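Local coordinates for HutD family protein (Pseudomonas aeruginosa, PDB 1YLL), which is of unknown function but belongs to the HutD family of the cupin clan, a name that suggests a link to histidine utilisation, at residues 45-50 with 110-115. Numbering follows the deposited sequence.
Sequences SIADVG and DFNLIY
The carboxylate of Asp110 meets strand 42-49 with both oxygens: OD1 sits 3.1 Å from Ala47 CB, while OD2 lies 3.6 Å from Val49 CG2. Chi1 of 58° holds CG between the backbone N and carbonyl carbon, bringing OD1 within a weak, bent bond of Ala47 N (128° at the hydrogen). On the same face, the Asn112 amide has ND2 near Ala47 CB, and its OD1 is hydrogen-bonded to Arg63 NH2, on the neighbouring strand 62-69. The Phe111 ring, on the other face with Ile46, stacks with Phe145; CD1 lies 3.9 Å from Ser45 O, an oblique approach. Strands 42-49 and 108-115 are antiparallel neighbours in a cupin-type beta-barrel sheet, flanked by 24-31 and 62-69. Ser45 and Asn112 form a hydrogen-bonded pair: Asn112 N reaches Ser45 O at 2.7 Å, and Ser45 N returns to Asn112 O, both in the carbonyl planes. Asp110 N bonds to Ala47 O in the carbonyl plane, whereas Ala47 N, shared weakly with OD1, approaches Asp110 O from 41° out of its carbonyl plane. Between them, in the non-hydrogen-bonded pair Ile46 and Phe111, Ile46 CA makes a CA-H...O contact with Asp110 O at 3.1 Å. Water binds Ser45 OG at 2.8 Å.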
ATOM      1  N   SER D  45      -7.629 -24.741 -11.133  1.00 11.43           N
ATOM      2  CA  SER D  45      -6.864 -25.026 -12.341  1.00 11.93           C
ATOM      3  C   SER D  45      -7.418 -24.280 -13.548  1.00 11.65           C
ATOM      4  O   SER D  45      -8.523 -23.731 -13.502  1.00 11.94           O
ATOM      5  CB  SER D  45      -6.947 -26.525 -12.653  1.00 11.30           C
ATOM      6  OG  SER D  45      -8.318 -26.926 -12.842  1.00 17.39           O
ATOM      7  N   ILE D  46      -6.617 -24.279 -14.618  1.00 13.00           N
ATOM      8  CA  ILE D  46      -7.019 -23.698 -15.893  1.00 13.28           C
ATOM      9  C   ILE D  46      -6.968 -24.875 -16.858  1.00 16.85           C
ATOM     10  O   ILE D  46      -6.011 -25.641 -16.843  1.00 19.39           O
ATOM     11  CB  ILE D  46      -6.020 -22.679 -16.416  1.00 17.61           C
ATOM     12  CG1 ILE D  46      -6.014 -21.437 -15.551  1.00 20.38           C
ATOM     13  CG2 ILE D  46      -6.376 -22.308 -17.865  1.00 22.61           C
ATOM     14  CD1 ILE D  46      -4.724 -20.666 -15.834  1.00 19.84           C
ATOM     15  N   ALA D  47      -7.981 -25.050 -17.685  1.00 18.87           N
ATOM     16  CA  ALA D  47      -7.923 -26.158 -18.630  1.00 19.30           C
ATOM     17  C   ALA D  47      -8.084 -25.619 -20.037  1.00 21.72           C
ATOM     18  O   ALA D  47      -8.645 -24.538 -20.240  1.00 20.25           O
ATOM     19  CB  ALA D  47      -9.004 -27.194 -18.329  1.00 23.42           C
ATOM     20  N   ASP D  48      -7.502 -26.343 -20.989  1.00 21.86           N
ATOM     21  CA  ASP D  48      -7.635 -26.007 -22.397  1.00 22.90           C
ATOM     22  C   ASP D  48      -8.557 -27.081 -22.903  1.00 22.96           C
ATOM     23  O   ASP D  48      -8.363 -28.261 -22.611  1.00 23.54           O
ATOM     24  CB  ASP D  48      -6.299 -26.083 -23.121  1.00 27.86           C
ATOM     25  CG  ASP D  48      -5.439 -24.877 -22.857  1.00 32.66           C
ATOM     26  OD1 ASP D  48      -5.668 -24.228 -21.820  1.00 35.44           O
ATOM     27  OD2 ASP D  48      -4.536 -24.582 -23.669  1.00 36.76           O
ATOM     28  N   VAL D  49      -9.596 -26.689 -23.625  1.00 18.81           N
ATOM     29  CA  VAL D  49     -10.512 -27.675 -24.146  1.00 20.02           C
ATOM     30  C   VAL D  49     -10.453 -27.417 -25.633  1.00 18.27           C
ATOM     31  O   VAL D  49     -10.916 -26.379 -26.096  1.00 19.20           O
ATOM     32  CB  VAL D  49     -11.930 -27.443 -23.629  1.00 20.59           C
ATOM     33  CG1 VAL D  49     -12.832 -28.569 -24.088  1.00 21.78           C
ATOM     34  CG2 VAL D  49     -11.917 -27.344 -22.109  1.00 25.18           C
ATOM     35  N   GLY D  50      -9.863 -28.363 -26.355  1.00 21.00           N
ATOM     36  CA  GLY D  50      -9.680 -28.208 -27.791  1.00 22.23           C
ATOM     37  C   GLY D  50     -10.744 -28.830 -28.654  1.00 22.95           C
ATOM     38  O   GLY D  50     -10.856 -28.481 -29.833  1.00 23.03           O
ATOM     39  N   ASP D 110     -10.562 -22.534 -19.738  1.00 15.71           N
ATOM     40  CA  ASP D 110     -11.479 -22.289 -18.650  1.00 15.22           C
ATOM     41  C   ASP D 110     -10.727 -22.243 -17.329  1.00 16.63           C
ATOM     42  O   ASP D 110      -9.532 -22.538 -17.264  1.00 18.29           O
ATOM     43  CB  ASP D 110     -12.595 -23.348 -18.587  1.00 19.70           C
ATOM     44  CG  ASP D 110     -12.086 -24.758 -18.443  1.00 24.56           C
ATOM     45  OD1 ASP D 110     -11.048 -25.000 -17.767  1.00 28.78           O
ATOM     46  OD2 ASP D 110     -12.763 -25.650 -19.000  1.00 31.10           O
ATOM     47  N   PHE D 111     -11.441 -21.799 -16.306  1.00 12.29           N
ATOM     48  CA  PHE D 111     -10.917 -21.660 -14.957  1.00 13.45           C
ATOM     49  C   PHE D 111     -11.835 -22.561 -14.118  1.00 10.74           C
ATOM     50  O   PHE D 111     -13.065 -22.429 -14.182  1.00 10.76           O
ATOM     51  CB  PHE D 111     -11.055 -20.187 -14.586  1.00 14.37           C
ATOM     52  CG  PHE D 111     -10.662 -19.867 -13.186  1.00 14.83           C
ATOM     53  CD1 PHE D 111      -9.319 -19.973 -12.777  1.00 17.24           C
ATOM     54  CD2 PHE D 111     -11.608 -19.430 -12.280  1.00 15.28           C
ATOM     55  CE1 PHE D 111      -8.955 -19.649 -11.477  1.00 18.73           C
ATOM     56  CE2 PHE D 111     -11.240 -19.098 -10.969  1.00 15.79           C
ATOM     57  CZ  PHE D 111      -9.919 -19.214 -10.575  1.00 15.17           C
ATOM     58  N   ASN D 112     -11.232 -23.451 -13.323  1.00  9.49           N
ATOM     59  CA  ASN D 112     -12.011 -24.446 -12.591  1.00 11.54           C
ATOM     60  C   ASN D 112     -11.729 -24.476 -11.123  1.00 12.27           C
ATOM     61  O   ASN D 112     -10.574 -24.519 -10.757  1.00 12.76           O
ATOM     62  CB  ASN D 112     -11.630 -25.852 -13.090  1.00 15.98           C
ATOM     63  CG  ASN D 112     -12.349 -26.262 -14.356  1.00 22.22           C
ATOM     64  OD1 ASN D 112     -13.553 -26.504 -14.344  1.00 25.39           O
ATOM     65  ND2 ASN D 112     -11.606 -26.357 -15.453  1.00 27.00           N
ATOM     66  N   LEU D 113     -12.782 -24.502 -10.292  1.00 10.55           N
ATOM     67  CA  LEU D 113     -12.595 -24.701  -8.847  1.00 10.94           C
ATOM     68  C   LEU D 113     -13.262 -26.060  -8.613  1.00 11.20           C
ATOM     69  O   LEU D 113     -14.367 -26.256  -9.067  1.00 10.79           O
ATOM     70  CB  LEU D 113     -13.410 -23.682  -8.032  1.00 11.95           C
ATOM     71  CG  LEU D 113     -13.120 -23.364  -6.548  1.00 22.39           C
ATOM     72  CD1 LEU D 113     -14.394 -23.162  -5.790  1.00 17.12           C
ATOM     73  CD2 LEU D 113     -12.206 -24.354  -5.881  1.00 18.74           C
ATOM     74  N   ILE D 114     -12.574 -26.993  -7.961  1.00 10.66           N
ATOM     75  CA  ILE D 114     -13.194 -28.277  -7.627  1.00  9.76           C
ATOM     76  C   ILE D 114     -12.948 -28.422  -6.131  1.00 11.05           C
ATOM     77  O   ILE D 114     -11.810 -28.291  -5.699  1.00 13.13           O
ATOM     78  CB  ILE D 114     -12.512 -29.418  -8.400  1.00 12.11           C
ATOM     79  CG1 ILE D 114     -12.631 -29.132  -9.906  1.00 12.85           C
ATOM     80  CG2 ILE D 114     -13.133 -30.807  -8.029  1.00 14.35           C
ATOM     81  CD1 ILE D 114     -11.985 -30.180 -10.784  1.00 17.11           C
ATOM     82  N   TYR D 115     -13.997 -28.699  -5.354  1.00 11.32           N
ATOM     83  CA  TYR D 115     -13.785 -28.839  -3.923  1.00 10.36           C
ATOM     84  C   TYR D 115     -14.762 -29.826  -3.294  1.00 11.93           C
ATOM     85  O   TYR D 115     -15.824 -30.117  -3.847  1.00 12.65           O
ATOM     86  CB  TYR D 115     -13.895 -27.483  -3.221  1.00 12.95           C
ATOM     87  CG  TYR D 115     -15.283 -26.909  -3.148  1.00 12.71           C
ATOM     88  CD1 TYR D 115     -16.076 -27.049  -2.003  1.00  9.34           C
ATOM     89  CD2 TYR D 115     -15.826 -26.224  -4.231  1.00 11.93           C
ATOM     90  CE1 TYR D 115     -17.364 -26.513  -1.942  1.00 12.39           C
ATOM     91  CE2 TYR D 115     -17.117 -25.680  -4.185  1.00 14.69           C
ATOM     92  CZ  TYR D 115     -17.886 -25.828  -3.034  1.00 13.06           C
ATOM     93  OH  TYR D 115     -19.160 -25.322  -3.015  1.00 14.91           O
TER
HETATM   94  O   HOH W   1      -9.447 -27.741 -10.432  1.00 12.60           O